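Local coordinates for FERM, RhoGEF and pleckstrin domain protein 2 (Danio rerio, PDB 6D21), which probably activates the GTPase Rac1 as a guanine nucleotide exchange factor, and is represented here by its FERM domain, a module tied to membrane targeting, at residues I242-E247 and D254-L259; K185-G190 and H219-T224; F83-P88 and Y98-Q103. All blocks are in the same frame, centred on the assembly; numbering follows the deposited sequence.

Interaction 1 of 3, residues I242-E247 and D254-L259; sequences IKLHPE and DTLEFL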
ATOM      1  N   ILE A 242      -0.912  -9.487 -21.460  1.00 50.79           N
ATOM      2  CA  ILE A 242      -0.424  -8.146 -21.751  1.00 47.70           C
ATOM      3  C   ILE A 242      -0.085  -8.021 -23.227  1.00 45.84           C
ATOM      4  O   ILE A 242       0.900  -8.592 -23.684  1.00 45.16           O
ATOM      5  CB  ILE A 242       0.830  -7.793 -20.937  1.00 43.97           C
ATOM      6  CG1 ILE A 242       0.567  -7.943 -19.449  1.00 36.60           C
ATOM      7  CG2 ILE A 242       1.294  -6.372 -21.255  1.00 43.29           C
ATOM      8  CD1 ILE A 242       1.818  -7.790 -18.632  1.00 33.98           C
ATOM      9  N   LYS A 243      -0.897  -7.270 -23.966  1.00 45.05           N
ATOM     10  CA  LYS A 243      -0.624  -7.021 -25.377  1.00 44.92           C
ATOM     11  C   LYS A 243       0.151  -5.716 -25.548  1.00 48.08           C
ATOM     12  O   LYS A 243      -0.320  -4.645 -25.162  1.00 46.03           O
ATOM     13  CB  LYS A 243      -1.927  -6.977 -26.183  1.00 59.08           C
ATOM     14  CG  LYS A 243      -2.823  -8.200 -25.992  1.00 61.05           C
ATOM     15  CD  LYS A 243      -3.571  -8.578 -27.275  1.00 69.32           C
ATOM     16  CE  LYS A 243      -2.758  -8.269 -28.526  1.00 70.39           C
ATOM     17  NZ  LYS A 243      -3.122  -9.168 -29.663  1.00 70.25           N
ATOM     18  N   LEU A 244       1.340  -5.814 -26.130  1.00 50.75           N
ATOM     19  CA  LEU A 244       2.202  -4.655 -26.316  1.00 52.79           C
ATOM     20  C   LEU A 244       2.053  -4.055 -27.714  1.00 59.14           C
ATOM     21  O   LEU A 244       1.700  -4.756 -28.663  1.00 56.53           O
ATOM     22  CB  LEU A 244       3.666  -5.039 -26.077  1.00 55.04           C
ATOM     23  CG  LEU A 244       4.064  -5.637 -24.725  1.00 54.33           C
ATOM     24  CD1 LEU A 244       5.559  -5.892 -24.680  1.00 56.54           C
ATOM     25  CD2 LEU A 244       3.653  -4.735 -23.570  1.00 48.10           C
ATOM     26  N   HIS A 245       2.329  -2.761 -27.840  1.00 47.18           N
ATOM     27  CA  HIS A 245       2.409  -2.145 -29.158  1.00 50.29           C
ATOM     28  C   HIS A 245       3.614  -2.704 -29.901  1.00 51.75           C
ATOM     29  O   HIS A 245       4.642  -3.004 -29.290  1.00 60.83           O
ATOM     30  CB  HIS A 245       2.497  -0.618 -29.056  1.00 54.32           C
ATOM     31  CG  HIS A 245       1.220   0.034 -28.615  1.00 57.04           C
ATOM     32  ND1 HIS A 245       0.086   0.059 -29.400  1.00 50.98           N
ATOM     33  CD2 HIS A 245       0.898   0.680 -27.468  1.00 48.54           C
ATOM     34  CE1 HIS A 245      -0.879   0.694 -28.756  1.00 49.92           C
ATOM     35  NE2 HIS A 245      -0.411   1.082 -27.582  1.00 49.42           N
ATOM     36  N   PRO A 246       3.485  -2.865 -31.227  1.00 57.06           N
ATOM     37  CA  PRO A 246       4.571  -3.366 -32.077  1.00 66.97           C
ATOM     38  C   PRO A 246       5.834  -2.511 -31.976  1.00 69.02           C
ATOM     39  O   PRO A 246       5.733  -1.290 -31.882  1.00 76.98           O
ATOM     40  CB  PRO A 246       3.973  -3.311 -33.494  1.00 71.52           C
ATOM     41  CG  PRO A 246       2.698  -2.528 -33.374  1.00 73.18           C
ATOM     42  CD  PRO A 246       2.226  -2.701 -31.970  1.00 61.80           C
ATOM     43  N   GLU A 247       6.996  -3.164 -31.995  1.00 68.50           N
ATOM     44  CA  GLU A 247       8.290  -2.523 -31.753  1.00 73.98           C
ATOM     45  C   GLU A 247       8.323  -1.814 -30.401  1.00 67.00           C
ATOM     46  O   GLU A 247       8.416  -2.457 -29.352  1.00 71.71           O
ATOM     47  CB  GLU A 247       8.629  -1.547 -32.875  1.00 74.15           C
ATOM     48  N   ASP A 254       3.634  -9.992 -29.641  1.00 82.65           N
ATOM     49  CA  ASP A 254       3.299  -8.756 -28.948  1.00 80.49           C
ATOM     50  C   ASP A 254       2.483  -9.053 -27.701  1.00 77.02           C
ATOM     51  O   ASP A 254       1.870  -8.156 -27.109  1.00 73.29           O
ATOM     52  CB  ASP A 254       2.528  -7.814 -29.877  1.00 84.78           C
ATOM     53  CG  ASP A 254       1.329  -8.487 -30.531  1.00 95.63           C
ATOM     54  OD1 ASP A 254       1.444  -9.674 -30.913  1.00100.50           O
ATOM     55  OD2 ASP A 254       0.271  -7.830 -30.666  1.00 94.96           O
ATOM     56  N   THR A 255       2.479 -10.321 -27.309  1.00 67.95           N
ATOM     57  CA  THR A 255       1.702 -10.753 -26.162  1.00 66.25           C
ATOM     58  C   THR A 255       2.566 -11.486 -25.146  1.00 62.52           C
ATOM     59  O   THR A 255       3.340 -12.376 -25.490  1.00 59.51           O
ATOM     60  CB  THR A 255       0.533 -11.661 -26.585  1.00 70.75           C
ATOM     61  OG1 THR A 255       0.931 -12.462 -27.707  1.00 88.68           O
ATOM     62  CG2 THR A 255      -0.660 -10.828 -26.993  1.00 64.93           C
ATOM     63  N   LEU A 256       2.433 -11.081 -23.890  1.00 55.35           N
ATOM     64  CA  LEU A 256       3.048 -11.787 -22.780  1.00 55.05           C
ATOM     65  C   LEU A 256       1.958 -12.495 -22.020  1.00 54.99           C
ATOM     66  O   LEU A 256       0.961 -11.888 -21.638  1.00 59.84           O
ATOM     67  CB  LEU A 256       3.806 -10.836 -21.853  1.00 53.00           C
ATOM     68  CG  LEU A 256       4.920 -10.025 -22.507  1.00 60.69           C
ATOM     69  CD1 LEU A 256       4.713  -8.550 -22.227  1.00 64.14           C
ATOM     70  CD2 LEU A 256       6.281 -10.496 -22.017  1.00 68.58           C
ATOM     71  N   GLU A 257       2.150 -13.785 -21.808  1.00 57.28           N
ATOM     72  CA  GLU A 257       1.175 -14.586 -21.093  1.00 57.12           C
ATOM     73  C   GLU A 257       1.669 -14.936 -19.701  1.00 46.85           C
ATOM     74  O   GLU A 257       2.808 -15.374 -19.535  1.00 52.75           O
ATOM     75  CB  GLU A 257       0.877 -15.858 -21.875  1.00 59.63           C
ATOM     76  CG  GLU A 257      -0.138 -16.764 -21.220  1.00 63.52           C
ATOM     77  CD  GLU A 257      -0.502 -17.944 -22.095  1.00 72.24           C
ATOM     78  OE1 GLU A 257       0.330 -18.357 -22.936  1.00 77.12           O
ATOM     79  OE2 GLU A 257      -1.626 -18.457 -21.937  1.00 78.36           O
ATOM     80  N   PHE A 258       0.811 -14.740 -18.705  1.00 47.65           N
ATOM     81  CA  PHE A 258       1.118 -15.159 -17.341  1.00 48.02           C
ATOM     82  C   PHE A 258      -0.015 -15.970 -16.727  1.00 49.68           C
ATOM     83  O   PHE A 258      -1.157 -15.519 -16.665  1.00 49.81           O
ATOM     84  CB  PHE A 258       1.424 -13.954 -16.456  1.00 45.01           C
ATOM     85  CG  PHE A 258       2.576 -13.131 -16.943  1.00 45.06           C
ATOM     86  CD1 PHE A 258       3.879 -13.530 -16.697  1.00 46.46           C
ATOM     87  CD2 PHE A 258       2.352 -11.967 -17.672  1.00 40.24           C
ATOM     88  CE1 PHE A 258       4.944 -12.781 -17.144  1.00 52.34           C
ATOM     89  CE2 PHE A 258       3.412 -11.206 -18.123  1.00 44.70           C
ATOM     90  CZ  PHE A 258       4.715 -11.618 -17.858  1.00 42.77           C
ATOM     91  N   LEU A 259       0.321 -17.163 -16.256  1.00 44.64           N
ATOM     92  CA  LEU A 259      -0.650 -18.036 -15.614  1.00 43.79           C
ATOM     93  C   LEU A 259      -0.769 -17.702 -14.140  1.00 50.67           C
ATOM     94  O   LEU A 259       0.216 -17.749 -13.401  1.00 51.90           O
ATOM     95  CB  LEU A 259      -0.247 -19.496 -15.790  1.00 45.95           C
ATOM     96  CG  LEU A 259      -1.342 -20.542 -15.600  1.00 65.34           C
ATOM     97  CD1 LEU A 259      -2.589 -20.160 -16.385  1.00 64.41           C
ATOM     98  CD2 LEU A 259      -0.827 -21.913 -16.027  1.00 66.85           C
TER
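The ring of Phe-258 meets the partner strand at its edge, where Ile-242 CD1 lies near the ring plane, 3.8 Å from Phe-258 CE2. The other flat group, the Asp-254 carboxylate, turns OD2 toward Lys-243, 3.8 Å from NZ, a long salt bridge on the partly exposed margin of the hairpin. The Lys-243 chain, bent at chi2 and chi3, runs alongside Thr-255 in the same direction, and its CG rests on Thr-255 CG2 at 3.5 Å. That methyl is presented to the lysine because it stands anti to the carbonyl carbon, beside the backbone N, while Thr-255 OG1 is hydrogen-bonded to Gln-253. Lys-243 and Thr-255 form an antiparallel non-hydrogen-bonded pair. Ile-242 and Leu-256 form the hydrogen-bonded pair, with Ile-242 N giving to Leu-256 O at 3.1 Å and Leu-256 N to Ile-242 O at 2.9 Å. Nearer the turn, Leu-244 N donates to Asp-254 O. On the face carrying Ile-242 and Leu-256, Leu-256 CD1 reaches Leu-244 CD1, 3.7 Å away. Leu-244 O is buried under Asp-254 CB with no polar partner in the model. This hairpin joins the last two strands of the C-terminal PH-like lobe: strand 230-236 flanks 239-244, Leu-244 and Leu-256 also touch Phe-225 of strand 220-226, and Phe-258 packs on Ile-204 and Leu-206 of strand 203-209.

Interaction 2 of 3, residues K185-G190 and H219-T224; sequences KLEMFG and HTKINT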
ATOM      1  N   LYS A 185      12.376   6.060  -3.157  1.00 31.48           N
ATOM      2  CA  LYS A 185      13.514   5.688  -3.992  1.00 22.63           C
ATOM      3  C   LYS A 185      13.841   4.205  -3.884  1.00 30.65           C
ATOM      4  O   LYS A 185      14.854   3.753  -4.404  1.00 30.50           O
ATOM      5  CB  LYS A 185      14.745   6.537  -3.625  1.00 28.27           C
ATOM      6  CG  LYS A 185      14.591   8.006  -4.021  1.00 33.87           C
ATOM      7  CD  LYS A 185      15.899   8.775  -3.917  1.00 55.74           C
ATOM      8  CE  LYS A 185      15.922   9.694  -2.705  1.00 59.98           C
ATOM      9  NZ  LYS A 185      15.033  10.876  -2.895  1.00 61.03           N
ATOM     10  N   LEU A 186      12.984   3.450  -3.197  1.00 25.32           N
ATOM     11  CA  LEU A 186      13.190   2.013  -3.034  1.00 26.62           C
ATOM     12  C   LEU A 186      12.396   1.227  -4.062  1.00 31.95           C
ATOM     13  O   LEU A 186      11.263   1.574  -4.389  1.00 23.50           O
ATOM     14  CB  LEU A 186      12.790   1.562  -1.630  1.00 21.02           C
ATOM     15  CG  LEU A 186      13.563   2.295  -0.530  1.00 23.91           C
ATOM     16  CD1 LEU A 186      13.024   1.900   0.841  1.00 28.14           C
ATOM     17  CD2 LEU A 186      15.081   1.991  -0.655  1.00 20.21           C
ATOM     18  N   GLU A 187      12.997   0.151  -4.547  1.00 26.76           N
ATOM     19  CA  GLU A 187      12.387  -0.686  -5.566  1.00 29.66           C
ATOM     20  C   GLU A 187      11.044  -1.254  -5.130  1.00 29.33           C
ATOM     21  O   GLU A 187      10.130  -1.405  -5.948  1.00 37.68           O
ATOM     22  CB  GLU A 187      13.341  -1.827  -5.927  1.00 38.16           C
ATOM     23  CG  GLU A 187      12.918  -2.668  -7.103  1.00 53.17           C
ATOM     24  CD  GLU A 187      13.938  -3.746  -7.422  1.00 65.18           C
ATOM     25  OE1 GLU A 187      14.561  -3.668  -8.499  1.00 69.66           O
ATOM     26  OE2 GLU A 187      14.124  -4.664  -6.590  1.00 66.04           O
ATOM     27  N   MET A 188      10.910  -1.563  -3.841  1.00 27.62           N
ATOM     28  CA  MET A 188       9.685  -2.176  -3.351  1.00 17.81           C
ATOM     29  C   MET A 188       8.607  -1.192  -2.853  1.00 25.68           C
ATOM     30  O   MET A 188       7.561  -1.621  -2.369  1.00 28.38           O
ATOM     31  CB  MET A 188      10.013  -3.157  -2.220  1.00 25.50           C
ATOM     32  CG  MET A 188      10.802  -4.354  -2.722  1.00 35.90           C
ATOM     33  SD  MET A 188       9.742  -5.348  -3.800  1.00 37.82           S
ATOM     34  CE  MET A 188       8.672  -6.102  -2.574  1.00 42.36           C
ATOM     35  N   PHE A 189       8.873   0.104  -2.937  1.00 25.42           N
ATOM     36  CA  PHE A 189       7.914   1.109  -2.498  1.00 26.72           C
ATOM     37  C   PHE A 189       6.624   1.030  -3.306  1.00 24.03           C
ATOM     38  O   PHE A 189       6.655   1.120  -4.531  1.00 22.26           O
ATOM     39  CB  PHE A 189       8.505   2.512  -2.615  1.00 33.17           C
ATOM     40  CG  PHE A 189       7.508   3.626  -2.336  1.00 32.23           C
ATOM     41  CD1 PHE A 189       6.998   3.821  -1.059  1.00 42.96           C
ATOM     42  CD2 PHE A 189       7.081   4.465  -3.351  1.00 32.35           C
ATOM     43  CE1 PHE A 189       6.087   4.841  -0.803  1.00 39.86           C
ATOM     44  CE2 PHE A 189       6.169   5.496  -3.100  1.00 30.26           C
ATOM     45  CZ  PHE A 189       5.684   5.681  -1.833  1.00 35.78           C
ATOM     46  N   GLY A 190       5.499   0.871  -2.615  1.00 23.50           N
ATOM     47  CA  GLY A 190       4.194   0.817  -3.270  1.00 24.08           C
ATOM     48  C   GLY A 190       3.930  -0.515  -3.966  1.00 25.97           C
ATOM     49  O   GLY A 190       2.884  -0.714  -4.573  1.00 29.15           O
ATOM     50  N   HIS A 219      12.413 -10.951  -5.588  1.00 55.83           N
ATOM     51  CA  HIS A 219      12.304  -9.531  -5.240  1.00 51.39           C
ATOM     52  C   HIS A 219      13.098  -8.645  -6.190  1.00 46.94           C
ATOM     53  O   HIS A 219      13.272  -7.448  -5.943  1.00 54.88           O
ATOM     54  CB  HIS A 219      12.766  -9.290  -3.805  1.00 61.72           C
ATOM     55  CG  HIS A 219      11.755  -9.679  -2.772  1.00 66.22           C
ATOM     56  ND1 HIS A 219      11.052  -8.752  -2.034  1.00 62.04           N
ATOM     57  CD2 HIS A 219      11.324 -10.894  -2.358  1.00 63.14           C
ATOM     58  CE1 HIS A 219      10.238  -9.378  -1.203  1.00 53.22           C
ATOM     59  NE2 HIS A 219      10.381 -10.678  -1.382  1.00 61.12           N
ATOM     60  N   THR A 220      13.580  -9.235  -7.277  1.00 46.66           N
ATOM     61  CA  THR A 220      14.310  -8.474  -8.276  1.00 55.67           C
ATOM     62  C   THR A 220      13.409  -8.228  -9.490  1.00 55.20           C
ATOM     63  O   THR A 220      12.796  -9.143 -10.037  1.00 48.16           O
ATOM     64  CB  THR A 220      15.615  -9.184  -8.700  1.00 56.93           C
ATOM     65  OG1 THR A 220      15.318 -10.497  -9.177  1.00 59.94           O
ATOM     66  CG2 THR A 220      16.564  -9.304  -7.513  1.00 54.97           C
ATOM     67  N   LYS A 221      13.323  -6.967  -9.883  1.00 49.26           N
ATOM     68  CA  LYS A 221      12.449  -6.558 -10.962  1.00 45.15           C
ATOM     69  C   LYS A 221      13.079  -6.894 -12.296  1.00 49.60           C
ATOM     70  O   LYS A 221      14.152  -6.395 -12.615  1.00 52.81           O
ATOM     71  CB  LYS A 221      12.166  -5.061 -10.864  1.00 41.12           C
ATOM     72  CG  LYS A 221      11.119  -4.554 -11.835  1.00 40.06           C
ATOM     73  CD  LYS A 221      11.142  -3.028 -11.908  1.00 43.88           C
ATOM     74  CE  LYS A 221      10.976  -2.391 -10.535  1.00 38.89           C
ATOM     75  NZ  LYS A 221      10.838  -0.898 -10.637  1.00 38.48           N
ATOM     76  N   ILE A 222      12.408  -7.741 -13.071  1.00 44.55           N
ATOM     77  CA  ILE A 222      12.906  -8.160 -14.380  1.00 49.32           C
ATOM     78  C   ILE A 222      12.471  -7.233 -15.519  1.00 47.36           C
ATOM     79  O   ILE A 222      13.136  -7.168 -16.550  1.00 46.40           O
ATOM     80  CB  ILE A 222      12.444  -9.592 -14.724  1.00 54.82           C
ATOM     81  CG1 ILE A 222      12.596 -10.499 -13.509  1.00 60.30           C
ATOM     82  CG2 ILE A 222      13.246 -10.152 -15.882  1.00 61.88           C
ATOM     83  CD1 ILE A 222      14.034 -10.662 -13.076  1.00 53.38           C
ATOM     84  N   ASN A 223      11.365  -6.513 -15.339  1.00 41.09           N
ATOM     85  CA  ASN A 223      10.828  -5.719 -16.443  1.00 48.53           C
ATOM     86  C   ASN A 223       9.762  -4.712 -16.054  1.00 45.09           C
ATOM     87  O   ASN A 223       9.050  -4.909 -15.081  1.00 34.82           O
ATOM     88  CB  ASN A 223      10.256  -6.648 -17.512  1.00 54.72           C
ATOM     89  CG  ASN A 223      10.756  -6.307 -18.895  1.00 62.52           C
ATOM     90  OD1 ASN A 223      10.800  -5.137 -19.285  1.00 65.63           O
ATOM     91  ND2 ASN A 223      11.153  -7.328 -19.641  1.00 62.52           N
ATOM     92  N   THR A 224       9.664  -3.642 -16.839  1.00 42.11           N
ATOM     93  CA  THR A 224       8.642  -2.616 -16.670  1.00 40.00           C
ATOM     94  C   THR A 224       7.999  -2.255 -18.007  1.00 42.51           C
ATOM     95  O   THR A 224       8.687  -1.842 -18.947  1.00 53.72           O
ATOM     96  CB  THR A 224       9.222  -1.334 -16.040  1.00 37.81           C
ATOM     97  OG1 THR A 224       9.668  -1.611 -14.700  1.00 33.55           O
ATOM     98  CG2 THR A 224       8.162  -0.235 -16.005  1.00 35.90           C
TER
HETATM   99  O   HOH W   1       9.732  -0.347  -8.243  1.00 41.31           O
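His-219, at the start of the second segment, receives Met-188 at its imidazole: the methyl CE comes to 3.6 Å from His-219 ND1, and the two side chains cross at about a right angle. The thioether chain, folded at chi2 (-68°) and chi3 (-74°), brings CE to the ring obliquely, and SD lies 5.0 Å from the centroid of the His-219 ring, also oblique to it. The carbonyl of the same histidine faces Glu-187, whose OE2 stands 3.0 Å from His-219 O. Both are acceptors, so the approach is not a hydrogen bond and may well be unfavourable unless nearby charge offsets it. Thr-220 turns away from the loop and satisfies OG1 with Gln-217 O. The Lys-221 side chain sets out toward loop 185-190. It and the Glu-187 chain run antiparallel alongside each other, with Lys-221 CB 3.6 Å from Glu-187 OE1. The two charged ends therefore do not meet: Lys-221 NZ stays 5.1 Å from Glu-187 OE1, too far for a salt bridge, though the opposite charges may still attract weakly. A water instead links the segments, accepting from Lys-221 NZ at 2.7 Å and donating to Glu-187 O at 2.6 Å. Farther on, a classic beta bulge puts Ile-222 and Asn-223 opposite Val-215. The loop 185-190 itself makes a type I turn from Leu-186 to Phe-189, with Glu-187 and Met-188 at its two central positions. It leads from helix 172-183 of the helical lobe to strand 194-197 of the PH-like lobe, and here it touches strand 220-226, an outer strand of that lobe's sheet; Ser-114 also contacts both Met-188 and His-219.

Interaction 3 of 3, residues F83-P88 and Y98-Q103; sequences FFPPDP and YLFSLQ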
ATOM      1  N   PHE A  83      -3.372   3.941  -4.328  1.00 19.19           N
ATOM      2  CA  PHE A  83      -2.565   4.430  -5.452  1.00 16.91           C
ATOM      3  C   PHE A  83      -1.347   5.200  -4.952  1.00 23.20           C
ATOM      4  O   PHE A  83      -1.500   6.245  -4.332  1.00 16.89           O
ATOM      5  CB  PHE A  83      -3.402   5.353  -6.361  1.00 17.81           C
ATOM      6  CG  PHE A  83      -4.639   4.696  -6.927  1.00 23.06           C
ATOM      7  CD1 PHE A  83      -4.536   3.674  -7.855  1.00 19.34           C
ATOM      8  CD2 PHE A  83      -5.902   5.117  -6.542  1.00 26.44           C
ATOM      9  CE1 PHE A  83      -5.674   3.078  -8.394  1.00 23.14           C
ATOM     10  CE2 PHE A  83      -7.041   4.519  -7.064  1.00 33.12           C
ATOM     11  CZ  PHE A  83      -6.924   3.493  -7.989  1.00 28.12           C
ATOM     12  N   PHE A  84      -0.144   4.701  -5.216  1.00 17.70           N
ATOM     13  CA  PHE A  84       1.061   5.395  -4.784  1.00 21.67           C
ATOM     14  C   PHE A  84       1.547   6.323  -5.904  1.00 22.00           C
ATOM     15  O   PHE A  84       1.834   5.868  -7.014  1.00 21.84           O
ATOM     16  CB  PHE A  84       2.174   4.393  -4.403  1.00 15.68           C
ATOM     17  CG  PHE A  84       1.898   3.602  -3.140  1.00 19.39           C
ATOM     18  CD1 PHE A  84       1.056   2.506  -3.159  1.00 18.31           C
ATOM     19  CD2 PHE A  84       2.528   3.938  -1.948  1.00 25.70           C
ATOM     20  CE1 PHE A  84       0.810   1.761  -2.003  1.00 17.38           C
ATOM     21  CE2 PHE A  84       2.308   3.204  -0.791  1.00 23.98           C
ATOM     22  CZ  PHE A  84       1.443   2.114  -0.812  1.00 23.62           C
ATOM     23  N   PRO A  85       1.631   7.631  -5.627  1.00 24.80           N
ATOM     24  CA  PRO A  85       2.152   8.517  -6.678  1.00 24.58           C
ATOM     25  C   PRO A  85       3.667   8.435  -6.719  1.00 23.81           C
ATOM     26  O   PRO A  85       4.268   7.983  -5.745  1.00 23.76           O
ATOM     27  CB  PRO A  85       1.683   9.907  -6.239  1.00 26.43           C
ATOM     28  CG  PRO A  85       1.608   9.812  -4.728  1.00 28.93           C
ATOM     29  CD  PRO A  85       1.320   8.359  -4.382  1.00 25.71           C
ATOM     30  N   PRO A  86       4.284   8.888  -7.818  1.00 32.68           N
ATOM     31  CA  PRO A  86       5.739   8.795  -7.909  1.00 29.19           C
ATOM     32  C   PRO A  86       6.459   9.525  -6.769  1.00 37.43           C
ATOM     33  O   PRO A  86       7.525   9.080  -6.366  1.00 36.81           O
ATOM     34  CB  PRO A  86       6.052   9.432  -9.267  1.00 30.49           C
ATOM     35  CG  PRO A  86       4.818  10.092  -9.701  1.00 30.57           C
ATOM     36  CD  PRO A  86       3.684   9.366  -9.072  1.00 20.32           C
ATOM     37  N   ASP A  87       5.885  10.601  -6.234  1.00 32.43           N
ATOM     38  CA  ASP A  87       6.555  11.302  -5.140  1.00 30.00           C
ATOM     39  C   ASP A  87       5.571  11.877  -4.128  1.00 29.25           C
ATOM     40  O   ASP A  87       5.140  13.028  -4.246  1.00 22.90           O
ATOM     41  CB  ASP A  87       7.463  12.416  -5.701  1.00 37.76           C
ATOM     42  CG  ASP A  87       8.202  13.183  -4.608  1.00 48.82           C
ATOM     43  OD1 ASP A  87       8.124  12.779  -3.422  1.00 37.66           O
ATOM     44  OD2 ASP A  87       8.875  14.185  -4.933  1.00 70.20           O
ATOM     45  N   PRO A  88       5.247  11.087  -3.097  1.00 26.35           N
ATOM     46  CA  PRO A  88       4.281  11.504  -2.076  1.00 29.20           C
ATOM     47  C   PRO A  88       4.748  12.742  -1.301  1.00 25.36           C
ATOM     48  O   PRO A  88       3.928  13.446  -0.702  1.00 27.50           O
ATOM     49  CB  PRO A  88       4.167  10.269  -1.155  1.00 29.75           C
ATOM     50  CG  PRO A  88       5.225   9.328  -1.579  1.00 35.15           C
ATOM     51  CD  PRO A  88       5.636   9.670  -2.969  1.00 27.80           C
ATOM     52  N   TYR A  98       1.628  12.740   6.151  1.00 24.05           N
ATOM     53  CA  TYR A  98       1.626  11.983   7.401  1.00 27.85           C
ATOM     54  C   TYR A  98       1.042  10.578   7.205  1.00 22.51           C
ATOM     55  O   TYR A  98       1.645   9.573   7.604  1.00 19.72           O
ATOM     56  CB  TYR A  98       0.836  12.751   8.467  1.00 23.85           C
ATOM     57  CG  TYR A  98       0.596  11.994   9.758  1.00 24.25           C
ATOM     58  CD1 TYR A  98       1.654  11.445  10.478  1.00 27.45           C
ATOM     59  CD2 TYR A  98      -0.693  11.871  10.288  1.00 30.49           C
ATOM     60  CE1 TYR A  98       1.435  10.765  11.689  1.00 33.02           C
ATOM     61  CE2 TYR A  98      -0.925  11.198  11.508  1.00 24.43           C
ATOM     62  CZ  TYR A  98       0.139  10.651  12.198  1.00 35.41           C
ATOM     63  OH  TYR A  98      -0.097   9.978  13.385  1.00 41.83           O
ATOM     64  N   LEU A  99      -0.109  10.514   6.540  1.00 18.53           N
ATOM     65  CA  LEU A  99      -0.757   9.232   6.274  1.00 17.54           C
ATOM     66  C   LEU A  99       0.120   8.360   5.416  1.00 18.63           C
ATOM     67  O   LEU A  99       0.221   7.146   5.661  1.00 18.82           O
ATOM     68  CB  LEU A  99      -2.125   9.423   5.613  1.00 17.73           C
ATOM     69  CG  LEU A  99      -3.256   9.981   6.495  1.00 25.48           C
ATOM     70  CD1 LEU A  99      -4.611   9.843   5.800  1.00 23.02           C
ATOM     71  CD2 LEU A  99      -3.308   9.277   7.847  1.00 24.05           C
ATOM     72  N   PHE A 100       0.775   8.944   4.412  1.00 21.09           N
ATOM     73  CA  PHE A 100       1.698   8.134   3.613  1.00 16.64           C
ATOM     74  C   PHE A 100       2.876   7.621   4.436  1.00 15.91           C
ATOM     75  O   PHE A 100       3.275   6.473   4.273  1.00 18.37           O
ATOM     76  CB  PHE A 100       2.206   8.908   2.388  1.00 18.60           C
ATOM     77  CG  PHE A 100       1.383   8.667   1.167  1.00 19.59           C
ATOM     78  CD1 PHE A 100       0.226   9.386   0.956  1.00 16.41           C
ATOM     79  CD2 PHE A 100       1.739   7.679   0.257  1.00 21.38           C
ATOM     80  CE1 PHE A 100      -0.587   9.142  -0.157  1.00 24.23           C
ATOM     81  CE2 PHE A 100       0.946   7.448  -0.877  1.00 19.22           C
ATOM     82  CZ  PHE A 100      -0.223   8.181  -1.072  1.00 16.03           C
ATOM     83  N   SER A 101       3.429   8.436   5.332  1.00 18.64           N
ATOM     84  CA  SER A 101       4.506   7.931   6.187  1.00 21.93           C
ATOM     85  C   SER A 101       4.015   6.771   7.100  1.00 16.97           C
ATOM     86  O   SER A 101       4.757   5.836   7.378  1.00 17.91           O
ATOM     87  CB  SER A 101       5.127   9.060   7.029  1.00 26.52           C
ATOM     88  OG  SER A 101       4.286   9.486   8.072  1.00 33.81           O
ATOM     89  N   LEU A 102       2.760   6.825   7.530  1.00 17.21           N
ATOM     90  CA  LEU A 102       2.169   5.725   8.305  1.00 18.74           C
ATOM     91  C   LEU A 102       1.940   4.494   7.449  1.00 16.67           C
ATOM     92  O   LEU A 102       1.979   3.379   7.951  1.00 19.64           O
ATOM     93  CB  LEU A 102       0.836   6.141   8.932  1.00 17.35           C
ATOM     94  CG  LEU A 102       0.900   7.211  10.020  1.00 25.88           C
ATOM     95  CD1 LEU A 102      -0.513   7.612  10.441  1.00 27.37           C
ATOM     96  CD2 LEU A 102       1.711   6.709  11.207  1.00 23.94           C
ATOM     97  N   GLN A 103       1.677   4.685   6.166  1.00 15.60           N
ATOM     98  CA  GLN A 103       1.558   3.528   5.270  1.00 15.15           C
ATOM     99  C   GLN A 103       2.913   2.822   5.128  1.00 20.61           C
ATOM    100  O   GLN A 103       3.013   1.591   5.114  1.00 20.18           O
ATOM    101  CB  GLN A 103       1.047   3.969   3.896  1.00 14.87           C
ATOM    102  CG  GLN A 103       0.937   2.824   2.866  1.00 14.63           C
ATOM    103  CD  GLN A 103      -0.188   1.875   3.216  1.00 16.92           C
ATOM    104  OE1 GLN A 103      -1.348   2.279   3.321  1.00 19.45           O
ATOM    105  NE2 GLN A 103       0.152   0.622   3.432  1.00 17.82           N
TER
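Phe-100 of helix 94-110, in the helical central lobe of the FERM domain, inserts its ring among the residues of the chain that enters this lobe from the ubiquitin-like one. Pro-88 CB lies over one face of the Phe-100 ring, 4.2 Å from its centroid and 27° off the normal, a CH-pi contact. At the ring's edge stand the Phe-83 carbonyl oxygen and Phe-84 CD2, the latter 4.0 Å from Phe-100 CE2. Pro-85 and Phe-100 meet tip to tip, with Pro-85 CD 3.6 Å from Phe-100 CE2. One turn farther along the helix, Gln-103 lays CG against the Phe-84 ring, 3.8 Å from Phe-84 CZ. Gln-103 CG stands anti to its own backbone N (chi1 178°) and the chain then bends at chi2, with the amide plane 77° from the ring. The amide is held by Val-81 N at OE1 and by Asp-107 at NE2. The contact is buried and chiefly apolar, bounded by Leu-180 of helix 172-183, which touches both Pro-88 and Phe-100, and by Val-81 of strand 76-81, which Phe-100 also meets.

In the fold
Interaction 3 is buried and lies nearest the centre of the chain, its chemistry one of aromatic rings and prolines where the ubiquitin-like lobe gives way to the helical one. Interaction 2 is a surface contact between loop and strand edge, in which a water bridge and a methionine-imidazole contact join the segments, beside two acceptors that face each other. Interaction 1, partly buried, is held by backbone hydrogen bonds within a hairpin. Interactions 1 and 2 reach the same PH-like sheet, their centres 20 Å apart, without touching. Interactions 2 and 3 do touch: Phe-189 and Gly-190 pack on Phe-84, and Phe-189 also on Pro-88, bringing the two interlobe connections together. Interaction 1 is about 17 Å from interaction 3 between nearest atoms.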